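Local coordinates for SusD superfamily protein (Parabacteroides distasonis, PDB 3OTN), which is a SusD-family protein that probably binds carbohydrate nutrients at the outer membrane, at residues K157-Y160 and D161-I165; E441-F445 and I446-T450. All blocks are in the same frame, centred on the assembly; numbering follows the deposited sequence.

Contact 1. Residues K157-Y160 and D161-I165; sequences KEIY and DEIII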
ATOM      1  N   LYS A 157      -5.945   2.430 -19.869  1.00 19.74           N
ATOM      2  CA  LYS A 157      -7.024   3.433 -19.923  1.00 21.96           C
ATOM      3  C   LYS A 157      -8.434   2.827 -19.907  1.00 22.31           C
ATOM      4  O   LYS A 157      -9.322   3.341 -19.212  1.00 22.52           O
ATOM      5  CB  LYS A 157      -6.860   4.383 -21.120  1.00 22.70           C
ATOM      6  CG  LYS A 157      -7.756   5.638 -21.001  1.00 26.18           C
ATOM      7  CD  LYS A 157      -7.419   6.666 -22.102  1.00 25.01           C
ATOM      8  CE  LYS A 157      -8.137   8.024 -21.879  1.00 31.07           C
ATOM      9  NZ  LYS A 157      -9.602   7.863 -21.903  1.00 30.38           N
ATOM     10  N   GLU A 158      -8.618   1.719 -20.613  1.00 21.68           N
ATOM     11  CA  GLU A 158      -9.890   1.009 -20.594  1.00 20.28           C
ATOM     12  C   GLU A 158     -10.240   0.428 -19.212  1.00 19.71           C
ATOM     13  O   GLU A 158     -11.405   0.453 -18.813  1.00 20.18           O
ATOM     14  CB  GLU A 158      -9.945  -0.096 -21.674  1.00 21.98           C
ATOM     15  CG  GLU A 158      -9.917   0.382 -23.152  1.00 27.64           C
ATOM     16  CD  GLU A 158      -9.956  -0.792 -24.160  1.00 32.95           C
ATOM     17  OE1 GLU A 158     -10.322  -1.915 -23.750  1.00 28.29           O
ATOM     18  OE2 GLU A 158      -9.629  -0.602 -25.357  1.00 30.23           O
ATOM     19  N   ILE A 159      -9.253  -0.101 -18.495  1.00 19.52           N
ATOM     20  CA  ILE A 159      -9.493  -0.665 -17.174  1.00 19.65           C
ATOM     21  C   ILE A 159      -9.977   0.466 -16.248  1.00 20.54           C
ATOM     22  O   ILE A 159     -10.969   0.311 -15.540  1.00 18.91           O
ATOM     23  CB  ILE A 159      -8.239  -1.332 -16.551  1.00 18.54           C
ATOM     24  CG1 ILE A 159      -7.687  -2.496 -17.402  1.00 21.88           C
ATOM     25  CG2 ILE A 159      -8.516  -1.761 -15.120  1.00 16.70           C
ATOM     26  CD1 ILE A 159      -8.729  -3.558 -17.820  1.00 21.42           C
ATOM     27  N   TYR A 160      -9.295   1.604 -16.281  1.00 20.09           N
ATOM     28  CA  TYR A 160      -9.744   2.763 -15.523  1.00 21.19           C
ATOM     29  C   TYR A 160     -11.144   3.266 -15.961  1.00 19.46           C
ATOM     30  O   TYR A 160     -12.027   3.443 -15.123  1.00 20.29           O
ATOM     31  CB  TYR A 160      -8.762   3.928 -15.628  1.00 18.22           C
ATOM     32  CG  TYR A 160      -7.553   3.946 -14.723  1.00 23.35           C
ATOM     33  CD1 TYR A 160      -7.579   4.593 -13.491  1.00 25.84           C
ATOM     34  CD2 TYR A 160      -6.342   3.428 -15.148  1.00 20.61           C
ATOM     35  CE1 TYR A 160      -6.416   4.661 -12.668  1.00 28.11           C
ATOM     36  CE2 TYR A 160      -5.212   3.471 -14.346  1.00 18.29           C
ATOM     37  CZ  TYR A 160      -5.245   4.094 -13.118  1.00 20.18           C
ATOM     38  OH  TYR A 160      -4.102   4.162 -12.386  1.00 19.60           O
ATOM     39  N   ASP A 161     -11.334   3.486 -17.256  1.00 20.77           N
ATOM     40  CA  ASP A 161     -12.571   4.128 -17.733  1.00 19.65           C
ATOM     41  C   ASP A 161     -13.805   3.218 -17.668  1.00 20.35           C
ATOM     42  O   ASP A 161     -14.919   3.714 -17.532  1.00 21.37           O
ATOM     43  CB  ASP A 161     -12.431   4.592 -19.191  1.00 20.03           C
ATOM     44  CG  ASP A 161     -11.437   5.722 -19.376  1.00 25.22           C
ATOM     45  OD1 ASP A 161     -11.018   6.350 -18.396  1.00 20.65           O
ATOM     46  OD2 ASP A 161     -11.093   5.968 -20.538  1.00 21.51           O
ATOM     47  N   GLU A 162     -13.611   1.916 -17.846  1.00 19.45           N
ATOM     48  CA  GLU A 162     -14.717   0.959 -17.889  1.00 21.76           C
ATOM     49  C   GLU A 162     -14.967   0.217 -16.599  1.00 20.10           C
ATOM     50  O   GLU A 162     -16.103  -0.205 -16.344  1.00 21.15           O
ATOM     51  CB  GLU A 162     -14.515  -0.047 -19.048  1.00 21.12           C
ATOM     52  CG  GLU A 162     -14.538   0.608 -20.429  1.00 25.46           C
ATOM     53  CD  GLU A 162     -14.197  -0.323 -21.594  1.00 34.19           C
ATOM     54  OE1 GLU A 162     -14.607  -1.507 -21.567  1.00 25.43           O
ATOM     55  OE2 GLU A 162     -13.534   0.152 -22.553  1.00 29.20           O
ATOM     56  N   ILE A 163     -13.941   0.033 -15.779  1.00 19.80           N
ATOM     57  CA  ILE A 163     -14.103  -0.729 -14.547  1.00 20.85           C
ATOM     58  C   ILE A 163     -13.895   0.127 -13.312  1.00 17.73           C
ATOM     59  O   ILE A 163     -14.822   0.365 -12.554  1.00 20.16           O
ATOM     60  CB  ILE A 163     -13.180  -1.968 -14.464  1.00 20.48           C
ATOM     61  CG1 ILE A 163     -13.362  -2.838 -15.714  1.00 21.69           C
ATOM     62  CG2 ILE A 163     -13.527  -2.792 -13.158  1.00 18.88           C
ATOM     63  CD1 ILE A 163     -12.543  -4.154 -15.673  1.00 20.49           C
ATOM     64  N   ILE A 164     -12.672   0.593 -13.110  1.00 17.71           N
ATOM     65  CA  ILE A 164     -12.296   1.223 -11.857  1.00 15.72           C
ATOM     66  C   ILE A 164     -13.166   2.452 -11.549  1.00 18.64           C
ATOM     67  O   ILE A 164     -13.773   2.524 -10.490  1.00 18.77           O
ATOM     68  CB  ILE A 164     -10.811   1.591 -11.840  1.00 15.70           C
ATOM     69  CG1 ILE A 164      -9.923   0.344 -11.996  1.00 17.59           C
ATOM     70  CG2 ILE A 164     -10.436   2.346 -10.570  1.00 16.37           C
ATOM     71  CD1 ILE A 164      -8.420   0.673 -12.152  1.00 17.04           C
ATOM     72  N   ILE A 165     -13.218   3.410 -12.471  1.00 20.26           N
ATOM     73  CA  ILE A 165     -13.930   4.668 -12.210  1.00 21.95           C
ATOM     74  C   ILE A 165     -15.444   4.454 -12.105  1.00 21.40           C
ATOM     75  O   ILE A 165     -16.044   4.902 -11.114  1.00 21.49           O
ATOM     76  CB  ILE A 165     -13.513   5.779 -13.174  1.00 23.03           C
ATOM     77  CG1 ILE A 165     -12.048   6.159 -12.888  1.00 20.79           C
ATOM     78  CG2 ILE A 165     -14.442   6.982 -13.077  1.00 20.64           C
ATOM     79  CD1 ILE A 165     -11.371   6.996 -14.044  1.00 21.61           C
TER
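D161 and E162 take up regular helical bonds from their backbone N atoms to the carbonyls of K157 and E158, but at the next carbonyl the pattern changes. I159 O accepts both I163 N, at 3.0 Å from above its carbonyl plane, and I164 N, also at 3.0 Å but in that plane with a nearly straight N-H (168°). From there the bonding runs i to i+5, Y160 O taking I165 N, so the helix widens into a pi-type turn at 161-164.

On one flank K157 reaches along the helix to D161. With CG anti to the backbone N (chi1 -166°) and a bend at chi4, its NZ meets the syn lone pair of D161 OD2 at 2.8 Å in a salt bridge, while D161 OD1 is hydrogen-bonded to Y201 OH. Shortening D161 to an alanine would probably leave the K157 ammonium without its carboxylate mate and Y201 without this hydrogen-bond partner. On another flank E158 and E162 run side by side, their carboxylate planes only 15° apart and E158 OE1 4.0 Å from E162 OE2; K138 forms salt bridges with both and is likely to offset their mutual repulsion.

The buried side is aliphatic and aromatic. I164 CD1 lies 3.8 Å from I159 CG2 and also sits over one face of the Y160 ring, offset toward its rim. Helix 156-172 packs against two others: I159 and I163 rest on Y126 of helix 108-133, whereas Y160 and I164 touch V197 of helix 187-202, where Y201 also meets the Y160 ring edge-to-face.

Contact 2. Residues E441-F445 and I446-T450; sequences EYVDF and IGYKT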
ATOM      1  N   GLU A 441      16.888  16.189  -4.270  1.00 28.91           N
ATOM      2  CA  GLU A 441      16.266  16.618  -5.515  1.00 30.37           C
ATOM      3  C   GLU A 441      15.453  15.496  -6.134  1.00 29.23           C
ATOM      4  O   GLU A 441      15.788  14.324  -5.990  1.00 27.49           O
ATOM      5  CB  GLU A 441      17.337  17.112  -6.499  1.00 32.43           C
ATOM      6  CG  GLU A 441      18.107  18.295  -5.952  1.00 39.33           C
ATOM      7  CD  GLU A 441      19.110  18.857  -6.927  1.00 51.74           C
ATOM      8  OE1 GLU A 441      19.340  18.225  -7.989  1.00 52.61           O
ATOM      9  OE2 GLU A 441      19.677  19.927  -6.610  1.00 57.63           O
ATOM     10  N   TYR A 442      14.386  15.875  -6.836  1.00 31.33           N
ATOM     11  CA  TYR A 442      13.552  14.944  -7.548  1.00 29.01           C
ATOM     12  C   TYR A 442      14.126  14.801  -8.951  1.00 29.54           C
ATOM     13  O   TYR A 442      14.129  15.754  -9.726  1.00 32.15           O
ATOM     14  CB  TYR A 442      12.063  15.375  -7.487  1.00 31.04           C
ATOM     15  CG  TYR A 442      11.512  15.113  -6.103  1.00 23.94           C
ATOM     16  CD1 TYR A 442      10.928  13.878  -5.778  1.00 23.00           C
ATOM     17  CD2 TYR A 442      11.654  16.062  -5.087  1.00 23.78           C
ATOM     18  CE1 TYR A 442      10.491  13.625  -4.516  1.00 25.67           C
ATOM     19  CE2 TYR A 442      11.227  15.805  -3.799  1.00 23.07           C
ATOM     20  CZ  TYR A 442      10.645  14.591  -3.519  1.00 26.32           C
ATOM     21  OH  TYR A 442      10.227  14.321  -2.266  1.00 20.86           O
ATOM     22  N   VAL A 443      14.678  13.627  -9.252  1.00 26.09           N
ATOM     23  CA  VAL A 443      15.338  13.385 -10.534  1.00 26.19           C
ATOM     24  C   VAL A 443      14.432  12.482 -11.367  1.00 25.30           C
ATOM     25  O   VAL A 443      13.560  11.815 -10.828  1.00 26.34           O
ATOM     26  CB  VAL A 443      16.760  12.789 -10.363  1.00 27.28           C
ATOM     27  CG1 VAL A 443      17.575  13.616  -9.373  1.00 25.92           C
ATOM     28  CG2 VAL A 443      16.703  11.372  -9.860  1.00 28.94           C
ATOM     29  N   ASP A 444      14.619  12.476 -12.686  1.00 23.90           N
ATOM     30  CA  ASP A 444      13.794  11.648 -13.533  1.00 25.12           C
ATOM     31  C   ASP A 444      14.016  10.186 -13.227  1.00 26.31           C
ATOM     32  O   ASP A 444      15.158   9.750 -13.016  1.00 23.13           O
ATOM     33  CB  ASP A 444      14.076  11.897 -15.007  1.00 29.11           C
ATOM     34  CG  ASP A 444      13.573  13.235 -15.472  1.00 28.91           C
ATOM     35  OD1 ASP A 444      12.805  13.899 -14.730  1.00 35.33           O
ATOM     36  OD2 ASP A 444      13.957  13.606 -16.589  1.00 42.74           O
ATOM     37  N   PHE A 445      12.908   9.444 -13.193  1.00 25.49           N
ATOM     38  CA  PHE A 445      12.943   8.001 -12.998  1.00 24.76           C
ATOM     39  C   PHE A 445      13.858   7.374 -14.047  1.00 24.51           C
ATOM     40  O   PHE A 445      14.748   6.617 -13.685  1.00 24.49           O
ATOM     41  CB  PHE A 445      11.522   7.461 -13.096  1.00 23.30           C
ATOM     42  CG  PHE A 445      11.383   5.966 -12.885  1.00 20.90           C
ATOM     43  CD1 PHE A 445      11.771   5.056 -13.862  1.00 20.36           C
ATOM     44  CD2 PHE A 445      10.708   5.483 -11.770  1.00 25.16           C
ATOM     45  CE1 PHE A 445      11.572   3.696 -13.684  1.00 21.68           C
ATOM     46  CE2 PHE A 445      10.494   4.143 -11.602  1.00 22.39           C
ATOM     47  CZ  PHE A 445      10.936   3.238 -12.566  1.00 23.89           C
ATOM     48  N   ILE A 446      13.632   7.700 -15.328  1.00 24.90           N
ATOM     49  CA  ILE A 446      14.400   7.131 -16.444  1.00 25.95           C
ATOM     50  C   ILE A 446      15.763   7.845 -16.445  1.00 27.42           C
ATOM     51  O   ILE A 446      15.844   9.046 -16.669  1.00 29.66           O
ATOM     52  CB  ILE A 446      13.666   7.300 -17.804  1.00 29.17           C
ATOM     53  CG1 ILE A 446      12.367   6.474 -17.831  1.00 30.85           C
ATOM     54  CG2 ILE A 446      14.563   6.854 -19.002  1.00 25.85           C
ATOM     55  CD1 ILE A 446      11.443   6.853 -18.980  1.00 35.80           C
ATOM     56  N   GLY A 447      16.822   7.114 -16.140  1.00 28.02           N
ATOM     57  CA  GLY A 447      18.135   7.696 -15.871  1.00 27.81           C
ATOM     58  C   GLY A 447      18.573   7.661 -14.413  1.00 30.81           C
ATOM     59  O   GLY A 447      19.769   7.824 -14.147  1.00 27.77           O
ATOM     60  N   TYR A 448      17.665   7.433 -13.450  1.00 32.26           N
ATOM     61  CA  TYR A 448      18.095   7.328 -12.030  1.00 32.98           C
ATOM     62  C   TYR A 448      19.146   6.219 -11.830  1.00 35.17           C
ATOM     63  O   TYR A 448      18.957   5.090 -12.307  1.00 30.23           O
ATOM     64  CB  TYR A 448      16.919   7.041 -11.106  1.00 31.64           C
ATOM     65  CG  TYR A 448      17.287   6.853  -9.645  1.00 34.96           C
ATOM     66  CD1 TYR A 448      17.744   7.925  -8.875  1.00 33.58           C
ATOM     67  CD2 TYR A 448      17.138   5.597  -9.022  1.00 39.78           C
ATOM     68  CE1 TYR A 448      18.082   7.759  -7.522  1.00 35.10           C
ATOM     69  CE2 TYR A 448      17.463   5.403  -7.658  1.00 32.77           C
ATOM     70  CZ  TYR A 448      17.929   6.488  -6.922  1.00 40.40           C
ATOM     71  OH  TYR A 448      18.234   6.293  -5.599  1.00 31.98           O
ATOM     72  N   LYS A 449      20.230   6.556 -11.125  1.00 38.14           N
ATOM     73  CA  LYS A 449      21.304   5.612 -10.767  1.00 40.37           C
ATOM     74  C   LYS A 449      21.177   5.250  -9.296  1.00 40.47           C
ATOM     75  O   LYS A 449      21.107   6.139  -8.426  1.00 39.41           O
ATOM     76  CB  LYS A 449      22.666   6.218 -11.004  1.00 41.83           C
ATOM     77  CG  LYS A 449      23.809   5.199 -10.976  1.00 52.19           C
ATOM     78  CD  LYS A 449      25.113   5.796 -11.541  1.00 58.24           C
ATOM     79  CE  LYS A 449      25.659   6.912 -10.638  1.00 64.66           C
ATOM     80  NZ  LYS A 449      27.009   7.424 -11.054  1.00 67.01           N
ATOM     81  N   THR A 450      21.147   3.952  -8.999  1.00 38.62           N
ATOM     82  CA  THR A 450      20.877   3.519  -7.627  1.00 37.37           C
ATOM     83  C   THR A 450      22.173   3.548  -6.847  1.00 38.04           C
ATOM     84  O   THR A 450      23.252   3.720  -7.434  1.00 37.98           O
ATOM     85  CB  THR A 450      20.318   2.093  -7.550  1.00 33.82           C
ATOM     86  OG1 THR A 450      21.308   1.176  -8.029  1.00 33.16           O
ATOM     87  CG2 THR A 450      19.057   1.959  -8.366  1.00 33.88           C
TER
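V443, on the strand that enters the turn, meets Y448 at its end: V443 CG2 lies 3.7 Å from Y448 CD1, the two side chains crossing at a slant. With V443 CG1 anti to the carbonyl carbon (chi1 -50°), CG2 is left between the backbone N and the carbonyl carbon, facing Y448, whose ring is carried anti to its own backbone N. Where the chain reverses, Y448 N bonds to F445 O at 3.0 Å; the N-H is fairly straight (160°), but the donor stands well above the carbonyl plane, not on a lone pair. Y448 CB, 3.4 Å from F445 O, packs against the same carbonyl.

The F445 ring, its edge beside I446 N, lies in a buried setting with I434, L461 and Y456. Y456 also meets the Y448 ring edge-to-face, so the two aromatic side chains at the ends of the turn share Y456 and I434 as neighbours.

The outer side is much looser. The exposed I446 side chain keeps a wider spacing, CG1 4.3 Å from F445 CD1, and touches E458. D444 is likewise exposed and brings its CB to 3.7 Å from I446 O, while its carboxylate forms a salt bridge with K433. G447, at the tip, has a positive phi of 108°, at which a CB would jam against the carbonyl oxygen of I446.

Glycine is common at the third position of a type II beta turn, which here runs from F445 to Y448 and leads the chain out of strand 442-444, the partner of antiparallel strand 433-435.

Contacts 1 and 2 do not touch: their centres are 29 Å apart and their nearest atoms about 15 Å. Each lies well away from the middle of the single chain, about 20 Å from its centre to that of contact 1 and 22 Å to that of contact 2. They follow in series along the sequence: contact 1 belongs to the part of the chain that resembles the starch-binding family, contact 2 to the RagB/SusD part. One belongs to the helical packing of this largely helical protein, the other to the turn after a small two-stranded sheet. Both are described here as structural packing, with no ligand site assigned to them.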